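Local atomic coordinates of oxygen-independent coproporphyrinogen III oxidase (Escherichia coli, PDB entry 1OLT), a protein that catalyses the oxygen-independent oxidative decarboxylation of two propionate groups of coproporphyrinogen III to the vinyl groups of protoporphyrinogen IX, using a [4Fe-4S] cluster and S-adenosylmethionine. Residues 248-251 with 252-255; 259-263 with 264-268; 341-344 with 345-349. All coordinates share one frame; numbering follows the deposited sequence.

Contact 1: 248-251 with 252-255; sequences IFAA and QRKI
F249, A250 and A251 offer their carbonyl oxygens in turn to the backbone N of Q252, R253 and K254, three i to i+3 bonds that wind the chain into a short 3-10 turn. They straighten along the turn, from an N-H...O angle of 144° at Q252 to 161° at K254, where K254 N lies 2.9 Å from A251 O. All three donors sit above the plane of the carbonyl they use. On one flank F249 and Q252 lie side by side and point the same way. F249 CB is 3.6 Å from Q252 CD, and Q252 OE1 reaches the ring edge in plane, 3.7 Å from CD2 of F249. Ring and amide planes are turned 67° apart. The turn belongs to the radical SAM core, in the loop between strand 236-241 and helix 263-279, and Q252 touches a bound S-adenosylmethionine. Its buried amide is held at both ends: OE1 accepts from L245 N, and NE2 donates to the carbonyls of A243 and F68. On another flank R253 folds back along the turn. With its CG beside the backbone N and the chain extended to NE, it brings one guanidinium face over A250, whose CB lies 3.6 Å from R253 CZ. R253 NE donates to P246 O and NH2 makes a weak bond to T247 O, which probably keeps the group over the alanine methyl.

Contact 2: 259-263 with 264-268; sequences DLPSP and QQKLD
S262 and Q265 bond to each other twice, in a capping box at the start of helix 263-279. S262 is the N-cap. Its OG accepts from Q265 N at 3.1 Å, with an N-H...O angle of 162°. In return, S262 N donates to Q265 OE1 at 3.0 Å, in the plane of the glutamine amide carbonyl and on a lone pair of OE1. The serine torsion suits this: OG stands between the backbone N and the carbonyl carbon (chi1 76°), which puts it within bonding distance of Q265 N. The glutamine chain runs extended beyond CG, which carries its amide back to the serine backbone. Q265 CG also packs 3.4 Å from S262 OG. With an alanine here in place of the glutamine, S262 N is likely to lose this acceptor, and the serine would be set less firmly. Regular helix bonds follow, K266 N to S262 O and L267 N to P263 O. Farther out, P261 borders the box, with its CA 3.4 Å from Q265 OE1. Q265 also touches P219 of helix 219-232, so the cap lies beside a neighbouring helix of the radical SAM core. K266 passes the P261 ring at CG, and its NZ donates to N241 OD1. The two side chains cross obliquely, with P261 CG 4.0 Å from K266 CG.

Contact 3: 341-344 with 345-349; sequences KELK and QYYQQ
Helix 343-353 begins here, with E342 at the N-cap position, and L343 and Y347 meet across its first turn. L343 CG lies over one face of the Y347 ring, 4.0 Å from the centroid and 28° off the normal, a CH-pi contact. The nearest ring atom is Y347 CE2, 3.6 Å from L343 CG. Both methyls of L343 reach the phenol end: CD1 lies over the same face toward the rim, and CD2 is 3.8 Å from Y347 OH. The leucine turns CG away from its backbone N (chi1 -169°), which directs the branch along the helix to the tyrosine. CD1 also approaches Y346 CD2 obliquely, at 4.1 Å. E342 O accepts a nearly straight bond from Y346 N at 2.9 Å and a weak one from Q345 N. Y347 N to L343 O and Q348 N to K344 O continue the helix. L343, Y346 and Y347 all touch helix 80-96, where the hydroxyl of the buried Y346 bonds to E92. Between the side chains of L343 and Y347 there is no polar pair, so their contact depends on dispersion and on the close fit of leucine to ring face.

All three are local contacts, made at a turn or at the start of a helix. Contact 1 is partly buried beside a bound S-adenosylmethionine; contacts 2 and 3 are surface contacts. Contact 1 lies in the loop before helix 263-279, and contact 2 spans the end of that loop and the first turns of the helix. They touch where I255 CG2 meets L260 CD2 at 3.9 Å. Contact 3 opens a different helix, with its centre about 39 Å from that of contact 2. Amide groups matter in the first two: backbone groups beside the S-adenosylmethionine hold that of Q252, and that of Q265 completes the capping box of S262. In contact 3 leucine and tyrosines pack on one another, and also touch helix 80-96.

Contact 1: 248-251 with 252-255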
loop_
_atom_site.group_PDB
_atom_site.type_symbol
_atom_site.label_atom_id
_atom_site.label_comp_id
_atom_site.label_asym_id
_atom_site.label_seq_id
_atom_site.Cartn_x
_atom_site.Cartn_y
_atom_site.Cartn_z
ATOM N N ILE A 248 11.023 -17.596 3.411
ATOM C CA ILE A 248 10.682 -16.895 2.195
ATOM C C ILE A 248 11.595 -15.681 1.935
ATOM O O ILE A 248 12.033 -15.467 0.824
ATOM C CB ILE A 248 9.218 -16.405 2.271
ATOM C CG1 ILE A 248 8.260 -17.577 2.461
ATOM C CG2 ILE A 248 8.826 -15.554 1.001
ATOM C CD1 ILE A 248 8.371 -18.641 1.406
ATOM N N PHE A 249 11.895 -14.932 2.988
ATOM C CA PHE A 249 12.710 -13.673 2.885
ATOM C C PHE A 249 14.025 -13.919 3.511
ATOM O O PHE A 249 14.139 -13.828 4.701
ATOM C CB PHE A 249 12.011 -12.525 3.582
ATOM C CG PHE A 249 10.579 -12.346 3.137
ATOM C CD1 PHE A 249 10.289 -12.050 1.824
ATOM C CD2 PHE A 249 9.563 -12.455 4.011
ATOM C CE1 PHE A 249 8.956 -11.906 1.406
ATOM C CE2 PHE A 249 8.232 -12.310 3.603
ATOM C CZ PHE A 249 7.962 -12.012 2.279
ATOM N N ALA A 250 15.038 -14.226 2.711
ATOM C CA ALA A 250 16.287 -14.812 3.238
ATOM C C ALA A 250 17.053 -13.877 4.165
ATOM O O ALA A 250 17.710 -14.305 5.116
ATOM C CB ALA A 250 17.208 -15.330 2.088
ATOM N N ALA A 251 16.969 -12.607 3.934
ATOM C CA ALA A 251 17.744 -11.648 4.836
ATOM C C ALA A 251 17.274 -11.678 6.246
ATOM O O ALA A 251 18.054 -11.465 7.197
ATOM C CB ALA A 251 17.660 -10.279 4.329
ATOM N N GLN A 252 15.989 -12.038 6.427
ATOM C CA GLN A 252 15.465 -12.111 7.787
ATOM C C GLN A 252 16.117 -13.207 8.603
ATOM O O GLN A 252 16.032 -13.197 9.855
ATOM C CB GLN A 252 13.944 -12.273 7.771
ATOM C CG GLN A 252 13.179 -11.171 7.048
ATOM C CD GLN A 252 11.657 -11.501 7.049
ATOM O OE1 GLN A 252 11.323 -12.631 7.301
ATOM N NE2 GLN A 252 10.786 -10.504 6.864
ATOM N N ARG A 253 16.840 -14.117 7.942
ATOM C CA ARG A 253 17.642 -15.116 8.694
ATOM C C ARG A 253 18.730 -14.484 9.491
ATOM O O ARG A 253 19.191 -15.079 10.433
ATOM C CB ARG A 253 18.208 -16.244 7.803
ATOM C CG ARG A 253 17.137 -16.890 6.934
ATOM C CD ARG A 253 17.640 -17.874 5.879
ATOM N NE ARG A 253 16.588 -18.016 4.908
ATOM C CZ ARG A 253 16.723 -18.502 3.696
ATOM N NH1 ARG A 253 17.897 -18.928 3.258
ATOM N NH2 ARG A 253 15.680 -18.497 2.910
ATOM N N LYS A 254 19.088 -13.248 9.166
ATOM C CA LYS A 254 20.093 -12.517 9.963
ATOM C C LYS A 254 19.529 -11.939 11.214
ATOM O O LYS A 254 20.287 -11.440 12.039
ATOM C CB LYS A 254 20.729 -11.400 9.101
ATOM C CG LYS A 254 21.564 -12.002 7.979
ATOM C CD LYS A 254 22.686 -11.114 7.465
ATOM C CE LYS A 254 23.790 -11.933 6.745
ATOM N NZ LYS A 254 25.048 -11.810 7.502
ATOM N N ILE A 255 18.199 -11.961 11.353
ATOM C CA ILE A 255 17.533 -11.503 12.538
ATOM C C ILE A 255 17.391 -12.711 13.489
ATOM O O ILE A 255 16.953 -13.751 13.104
ATOM C CB ILE A 255 16.175 -10.851 12.147
ATOM C CG1 ILE A 255 16.437 -9.516 11.455
ATOM C CG2 ILE A 255 15.293 -10.639 13.341
ATOM C CD1 ILE A 255 15.229 -8.864 10.906
#

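Contact 2: 259-263 with 264-268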
loop_
_atom_site.group_PDB
_atom_site.type_symbol
_atom_site.label_atom_id
_atom_site.label_comp_id
_atom_site.label_asym_id
_atom_site.label_seq_id
_atom_site.Cartn_x
_atom_site.Cartn_y
_atom_site.Cartn_z
ATOM N N ASP A 259 15.557 -12.151 19.753
ATOM C CA ASP A 259 15.550 -10.696 19.994
ATOM C C ASP A 259 14.171 -10.095 19.758
ATOM O O ASP A 259 13.929 -8.919 20.094
ATOM C CB ASP A 259 16.489 -9.945 19.058
ATOM C CG ASP A 259 17.964 -10.259 19.293
ATOM O OD1 ASP A 259 18.306 -10.758 20.378
ATOM O OD2 ASP A 259 18.836 -10.013 18.408
ATOM N N LEU A 260 13.286 -10.842 19.103
ATOM C CA LEU A 260 11.975 -10.270 18.766
ATOM C C LEU A 260 11.183 -10.085 20.027
ATOM O O LEU A 260 11.252 -10.870 20.950
ATOM C CB LEU A 260 11.216 -11.139 17.761
ATOM C CG LEU A 260 11.933 -11.384 16.404
ATOM C CD1 LEU A 260 11.085 -12.296 15.544
ATOM C CD2 LEU A 260 12.249 -10.133 15.703
ATOM N N PRO A 261 10.393 -9.039 20.069
ATOM C CA PRO A 261 9.516 -8.845 21.235
ATOM C C PRO A 261 8.448 -9.929 21.416
ATOM O O PRO A 261 7.937 -10.478 20.443
ATOM C CB PRO A 261 8.878 -7.472 20.980
ATOM C CG PRO A 261 9.173 -7.126 19.608
ATOM C CD PRO A 261 10.274 -7.974 19.064
ATOM N N SER A 262 8.119 -10.191 22.678
ATOM C CA SER A 262 7.078 -11.114 23.059
ATOM C C SER A 262 5.766 -10.585 22.533
ATOM O O SER A 262 5.703 -9.424 22.192
ATOM C CB SER A 262 7.028 -11.260 24.563
ATOM O OG SER A 262 6.402 -10.106 25.094
ATOM N N PRO A 263 4.772 -11.431 22.371
ATOM C CA PRO A 263 3.428 -10.998 21.954
ATOM C C PRO A 263 2.784 -9.919 22.872
ATOM O O PRO A 263 2.160 -9.025 22.331
ATOM C CB PRO A 263 2.587 -12.301 22.027
ATOM C CG PRO A 263 3.653 -13.436 21.752
ATOM C CD PRO A 263 4.877 -12.897 22.498
ATOM N N GLN A 264 2.938 -10.012 24.184
ATOM C CA GLN A 264 2.418 -8.986 25.088
ATOM C C GLN A 264 3.174 -7.637 24.825
ATOM O O GLN A 264 2.542 -6.571 24.805
ATOM C CB GLN A 264 2.521 -9.431 26.551
ATOM C CG GLN A 264 1.746 -8.543 27.593
ATOM C CD GLN A 264 0.411 -8.077 27.075
ATOM O OE1 GLN A 264 0.181 -6.890 26.895
ATOM N NE2 GLN A 264 -0.433 -9.003 26.771
ATOM N N GLN A 265 4.490 -7.696 24.590
ATOM C CA GLN A 265 5.238 -6.509 24.267
ATOM C C GLN A 265 4.687 -5.845 22.970
ATOM O O GLN A 265 4.512 -4.600 22.932
ATOM C CB GLN A 265 6.747 -6.764 24.224
ATOM C CG GLN A 265 7.466 -6.912 25.602
ATOM C CD GLN A 265 8.942 -7.296 25.433
ATOM O OE1 GLN A 265 9.287 -8.102 24.565
ATOM N NE2 GLN A 265 9.809 -6.685 26.212
ATOM N N LYS A 266 4.378 -6.640 21.944
ATOM C CA LYS A 266 3.910 -6.069 20.678
ATOM C C LYS A 266 2.508 -5.421 20.847
ATOM O O LYS A 266 2.208 -4.412 20.226
ATOM C CB LYS A 266 3.908 -7.109 19.545
ATOM C CG LYS A 266 5.252 -7.707 19.213
ATOM C CD LYS A 266 5.214 -8.598 17.875
ATOM C CE LYS A 266 4.899 -7.744 16.567
ATOM N NZ LYS A 266 5.195 -8.397 15.130
ATOM N N LEU A 267 1.675 -6.017 21.683
ATOM C CA LEU A 267 0.374 -5.467 21.998
ATOM C C LEU A 267 0.508 -4.173 22.769
ATOM O O LEU A 267 -0.258 -3.256 22.519
ATOM C CB LEU A 267 -0.504 -6.410 22.848
ATOM C CG LEU A 267 -0.979 -7.684 22.139
ATOM C CD1 LEU A 267 -1.788 -8.541 23.019
ATOM C CD2 LEU A 267 -1.750 -7.340 20.882
ATOM N N ASP A 268 1.451 -4.115 23.694
ATOM C CA ASP A 268 1.660 -2.896 24.473
ATOM C C ASP A 268 2.239 -1.786 23.533
ATOM O O ASP A 268 1.829 -0.654 23.631
ATOM C CB ASP A 268 2.580 -3.103 25.648
ATOM C CG ASP A 268 1.923 -3.914 26.760
ATOM O OD1 ASP A 268 0.655 -4.148 26.776
ATOM O OD2 ASP A 268 2.629 -4.334 27.675
#

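Contact 3: 341-344 with 345-349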
loop_
_atom_site.group_PDB
_atom_site.type_symbol
_atom_site.label_atom_id
_atom_site.label_comp_id
_atom_site.label_asym_id
_atom_site.label_seq_id
_atom_site.Cartn_x
_atom_site.Cartn_y
_atom_site.Cartn_z
ATOM N N LYS A 341 7.439 -11.563 -11.766
ATOM C CA LYS A 341 8.089 -11.122 -10.562
ATOM C C LYS A 341 9.598 -11.330 -10.530
ATOM O O LYS A 341 10.261 -10.798 -9.681
ATOM C CB LYS A 341 7.423 -11.734 -9.303
ATOM C CG LYS A 341 7.687 -13.184 -9.018
ATOM C CD LYS A 341 6.709 -13.728 -7.895
ATOM C CE LYS A 341 6.887 -13.008 -6.542
ATOM N NZ LYS A 341 5.655 -13.106 -5.666
ATOM N N GLU A 342 10.151 -12.069 -11.434
ATOM C CA GLU A 342 11.607 -12.186 -11.464
ATOM C C GLU A 342 12.073 -11.359 -12.616
ATOM O O GLU A 342 11.550 -11.457 -13.724
ATOM C CB GLU A 342 12.029 -13.602 -11.700
ATOM C CG GLU A 342 11.082 -14.541 -11.053
ATOM C CD GLU A 342 11.723 -15.366 -10.057
ATOM O OE1 GLU A 342 11.779 -14.903 -8.865
ATOM O OE2 GLU A 342 12.128 -16.480 -10.494
ATOM N N LEU A 343 13.110 -10.613 -12.354
ATOM C CA LEU A 343 13.596 -9.691 -13.295
ATOM C C LEU A 343 14.016 -10.271 -14.626
ATOM O O LEU A 343 13.695 -9.683 -15.656
ATOM C CB LEU A 343 14.729 -8.858 -12.660
ATOM C CG LEU A 343 15.158 -7.656 -13.468
ATOM C CD1 LEU A 343 13.996 -6.692 -13.636
ATOM C CD2 LEU A 343 16.303 -6.955 -12.774
ATOM N N LYS A 344 14.680 -11.442 -14.602
ATOM C CA LYS A 344 15.154 -12.033 -15.819
ATOM C C LYS A 344 13.953 -12.427 -16.688
ATOM O O LYS A 344 13.989 -12.253 -17.914
ATOM C CB LYS A 344 15.996 -13.272 -15.544
ATOM C CG LYS A 344 16.441 -13.990 -16.800
ATOM C CD LYS A 344 17.273 -15.249 -16.353
ATOM C CE LYS A 344 17.740 -16.100 -17.548
ATOM N NZ LYS A 344 19.249 -15.895 -17.761
ATOM N N GLN A 345 12.827 -12.812 -16.127
ATOM C CA GLN A 345 11.683 -13.226 -17.073
ATOM C C GLN A 345 10.863 -11.923 -17.418
ATOM O O GLN A 345 10.249 -11.864 -18.492
ATOM C CB GLN A 345 10.691 -14.362 -16.504
ATOM C CG GLN A 345 11.448 -15.718 -16.048
ATOM C CD GLN A 345 11.961 -16.425 -17.222
ATOM O OE1 GLN A 345 13.152 -16.752 -17.290
ATOM N NE2 GLN A 345 11.088 -16.650 -18.195
ATOM N N TYR A 346 10.837 -10.919 -16.519
ATOM C CA TYR A 346 10.292 -9.664 -16.938
ATOM C C TYR A 346 11.037 -9.167 -18.211
ATOM O O TYR A 346 10.426 -8.864 -19.200
ATOM C CB TYR A 346 10.403 -8.661 -15.757
ATOM C CG TYR A 346 10.066 -7.236 -16.160
ATOM C CD1 TYR A 346 8.744 -6.807 -16.252
ATOM C CD2 TYR A 346 11.046 -6.324 -16.460
ATOM C CE1 TYR A 346 8.437 -5.515 -16.673
ATOM C CE2 TYR A 346 10.733 -5.035 -16.900
ATOM C CZ TYR A 346 9.436 -4.637 -16.995
ATOM O OH TYR A 346 9.125 -3.358 -17.413
ATOM N N TYR A 347 12.362 -9.138 -18.180
ATOM C CA TYR A 347 13.147 -8.671 -19.307
ATOM C C TYR A 347 12.920 -9.491 -20.537
ATOM O O TYR A 347 12.676 -8.952 -21.618
ATOM C CB TYR A 347 14.642 -8.702 -18.990
ATOM C CG TYR A 347 15.161 -7.622 -18.092
ATOM C CD1 TYR A 347 14.576 -6.377 -18.049
ATOM C CD2 TYR A 347 16.296 -7.817 -17.351
ATOM C CE1 TYR A 347 15.082 -5.373 -17.256
ATOM C CE2 TYR A 347 16.826 -6.781 -16.496
ATOM C CZ TYR A 347 16.230 -5.585 -16.480
ATOM O OH TYR A 347 16.690 -4.559 -15.740
ATOM N N GLN A 348 12.977 -10.795 -20.388
ATOM C CA GLN A 348 12.811 -11.693 -21.507
ATOM C C GLN A 348 11.436 -11.553 -22.160
ATOM O O GLN A 348 11.331 -11.502 -23.398
ATOM C CB GLN A 348 13.099 -13.156 -21.101
ATOM C CG GLN A 348 13.152 -14.117 -22.276
ATOM C CD GLN A 348 13.464 -15.580 -21.834
ATOM O OE1 GLN A 348 14.370 -15.808 -21.017
ATOM N NE2 GLN A 348 12.723 -16.536 -22.364
ATOM N N GLN A 349 10.379 -11.463 -21.361
ATOM C CA GLN A 349 9.058 -11.336 -21.986
ATOM C C GLN A 349 8.839 -9.944 -22.597
ATOM O O GLN A 349 8.253 -9.815 -23.669
ATOM C CB GLN A 349 7.951 -11.706 -20.990
ATOM C CG GLN A 349 6.625 -12.011 -21.688
ATOM C CD GLN A 349 5.484 -12.329 -20.692
ATOM O OE1 GLN A 349 5.696 -13.085 -19.785
ATOM N NE2 GLN A 349 4.283 -11.772 -20.913
#